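Local structure of peptidase, M20/M25/M40 family (Staphylococcus aureus, 4EWT) at residues K71-I75 against T127-V132. The protein is a putative metal-dependent amidohydrolase of the M20 peptidase family that binds two manganese ions and probably hydrolyses N-acyl amino acids. Numbering follows the deposited sequence.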
loop_
_atom_site.group_PDB
_atom_site.type_symbol
_atom_site.label_atom_id
_atom_site.label_comp_id
_atom_site.label_asym_id
_atom_site.label_seq_id
_atom_site.Cartn_x
_atom_site.Cartn_y
_atom_site.Cartn_z
ATOM N N LYS A 71 -25.751 42.544 -31.943
ATOM C CA LYS A 71 -24.924 41.625 -31.175
ATOM C C LYS A 71 -23.610 41.289 -31.833
ATOM O O LYS A 71 -23.423 41.540 -33.002
ATOM C CB LYS A 71 -25.695 40.340 -31.035
ATOM C CG LYS A 71 -26.828 40.452 -30.124
ATOM C CD LYS A 71 -27.888 39.491 -30.433
ATOM C CE LYS A 71 -28.823 39.353 -29.255
ATOM N NZ LYS A 71 -29.591 38.098 -29.328
ATOM N N THR A 72 -22.711 40.680 -31.084
ATOM C CA THR A 72 -21.473 40.198 -31.664
ATOM C C THR A 72 -21.259 38.755 -31.241
ATOM O O THR A 72 -21.173 38.449 -30.047
ATOM C CB THR A 72 -20.273 41.055 -31.223
ATOM O OG1 THR A 72 -20.497 42.421 -31.596
ATOM C CG2 THR A 72 -18.992 40.561 -31.875
ATOM N N LEU A 73 -21.198 37.879 -32.236
ATOM C CA LEU A 73 -20.990 36.468 -32.013
ATOM C C LEU A 73 -19.611 36.092 -32.515
ATOM O O LEU A 73 -19.270 36.355 -33.673
ATOM C CB LEU A 73 -22.042 35.646 -32.755
ATOM C CG LEU A 73 -21.859 34.128 -32.738
ATOM C CD1 LEU A 73 -21.992 33.570 -31.315
ATOM C CD2 LEU A 73 -22.852 33.463 -33.672
ATOM N N ALA A 74 -18.823 35.479 -31.635
ATOM C CA ALA A 74 -17.521 34.977 -32.029
ATOM C C ALA A 74 -17.630 33.503 -32.377
ATOM O O ALA A 74 -18.309 32.735 -31.688
ATOM C CB ALA A 74 -16.495 35.205 -30.942
ATOM N N ILE A 75 -16.975 33.120 -33.466
ATOM C CA ILE A 75 -16.893 31.716 -33.862
ATOM C C ILE A 75 -15.418 31.327 -33.972
ATOM O O ILE A 75 -14.613 32.070 -34.521
ATOM C CB ILE A 75 -17.700 31.429 -35.158
ATOM C CG1 ILE A 75 -17.250 32.337 -36.305
ATOM C CG2 ILE A 75 -19.202 31.632 -34.888
ATOM C CD1 ILE A 75 -17.950 32.055 -37.618
ATOM N N THR A 127 -27.405 41.398 -38.684
ATOM C CA THR A 127 -27.018 42.651 -38.040
ATOM C C THR A 127 -25.890 42.387 -37.046
ATOM O O THR A 127 -25.605 41.239 -36.715
ATOM C CB THR A 127 -28.196 43.298 -37.294
ATOM O OG1 THR A 127 -28.624 42.424 -36.243
ATOM C CG2 THR A 127 -29.363 43.569 -38.246
ATOM N N GLY A 128 -25.262 43.456 -36.566
ATOM C CA GLY A 128 -24.127 43.333 -35.660
ATOM C C GLY A 128 -22.909 42.781 -36.372
ATOM O O GLY A 128 -22.665 43.105 -37.532
ATOM N N LYS A 129 -22.157 41.931 -35.677
ATOM C CA LYS A 129 -20.879 41.455 -36.175
ATOM C C LYS A 129 -20.652 39.975 -35.908
ATOM O O LYS A 129 -21.126 39.419 -34.909
ATOM C CB LYS A 129 -19.725 42.217 -35.512
ATOM C CG LYS A 129 -19.650 43.708 -35.775
ATOM C CD LYS A 129 -18.540 44.308 -34.925
ATOM C CE LYS A 129 -18.769 45.782 -34.652
ATOM N NZ LYS A 129 -18.044 46.178 -33.408
ATOM N N VAL A 130 -19.900 39.353 -36.807
ATOM C CA VAL A 130 -19.286 38.067 -36.550
ATOM C C VAL A 130 -17.812 38.339 -36.293
ATOM O O VAL A 130 -17.168 39.083 -37.039
ATOM C CB VAL A 130 -19.401 37.109 -37.751
ATOM C CG1 VAL A 130 -18.830 35.742 -37.396
ATOM C CG2 VAL A 130 -20.838 36.969 -38.199
ATOM N N VAL A 131 -17.291 37.752 -35.226
ATOM C CA VAL A 131 -15.864 37.750 -34.968
ATOM C C VAL A 131 -15.371 36.320 -35.180
ATOM O O VAL A 131 -15.638 35.437 -34.377
ATOM C CB VAL A 131 -15.529 38.246 -33.527
ATOM C CG1 VAL A 131 -14.049 38.088 -33.224
ATOM C CG2 VAL A 131 -15.940 39.705 -33.360
ATOM N N VAL A 132 -14.658 36.098 -36.273
ATOM C CA VAL A 132 -14.048 34.811 -36.517
ATOM C C VAL A 132 -12.692 34.794 -35.829
ATOM O O VAL A 132 -11.873 35.692 -36.045
ATOM C CB VAL A 132 -13.896 34.541 -38.019
ATOM C CG1 VAL A 132 -13.263 33.185 -38.248
ATOM C CG2 VAL A 132 -15.252 34.631 -38.696
#
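Leu-73 and Val-131 are stitched together by their main chains in a clear instance of parallel pairing: each edge bonds through alternate residues only. Leu-73 gives its N-H to Lys-129 O (3.1 Å). Its own O accepts Val-131 N (2.9 Å). Ile-75 N in turn donates to Val-131 O (2.8 Å). A fourth bond, from Lys-129 N to Lys-71 O at 3.0 Å, starts the series. The CA-H groups of Thr-72, Ala-74 and Val-130 also lean on the acceptor oxygens, Ala-74 CA lying 3.0 Å from Val-131 O.

On one face, the methyl CG2 of Thr-72, anti to its own N (the OG1 chi1 is -58°), reaches diagonally to Val-131 CG2 at 3.5 Å, and its OG1 is left beside Lys-129 CB. On the other face Ile-75 takes the less usual chi1 of 56°, with CG1 between N and the carbonyl carbon. This brings CG1 and CD1 over the neighbouring strand, where they bridge two valines: CD1 touches Val-130 CG1 (3.8 Å) and CG1 meets Val-132 CG2 (3.9 Å).

Outside this pair, Ala-74, whose N and O take no part in these four bonds, makes its backbone bonds with His-159 and Leu-161 of strand 159-166, and strand 60-65 flanks 129-135, so both strands are internal to the mixed sheet of the metal-binding domain. Val-384 of helix 372-386 packs on Leu-73, Ile-75 and Val-130, and Met-112 of helix 105-120 on Ile-75 and Val-132, making the Ile-75 face a helix-covered one.

The connection from 72-78 to 129-135 runs through helix 105-120, a beta-alpha-beta crossover between adjacent strands. With four bonds between the strands and others flanking them, buried amides and carbonyls largely pair with one another, and the Ile-75 face is left as a hydrocarbon surface for the helices.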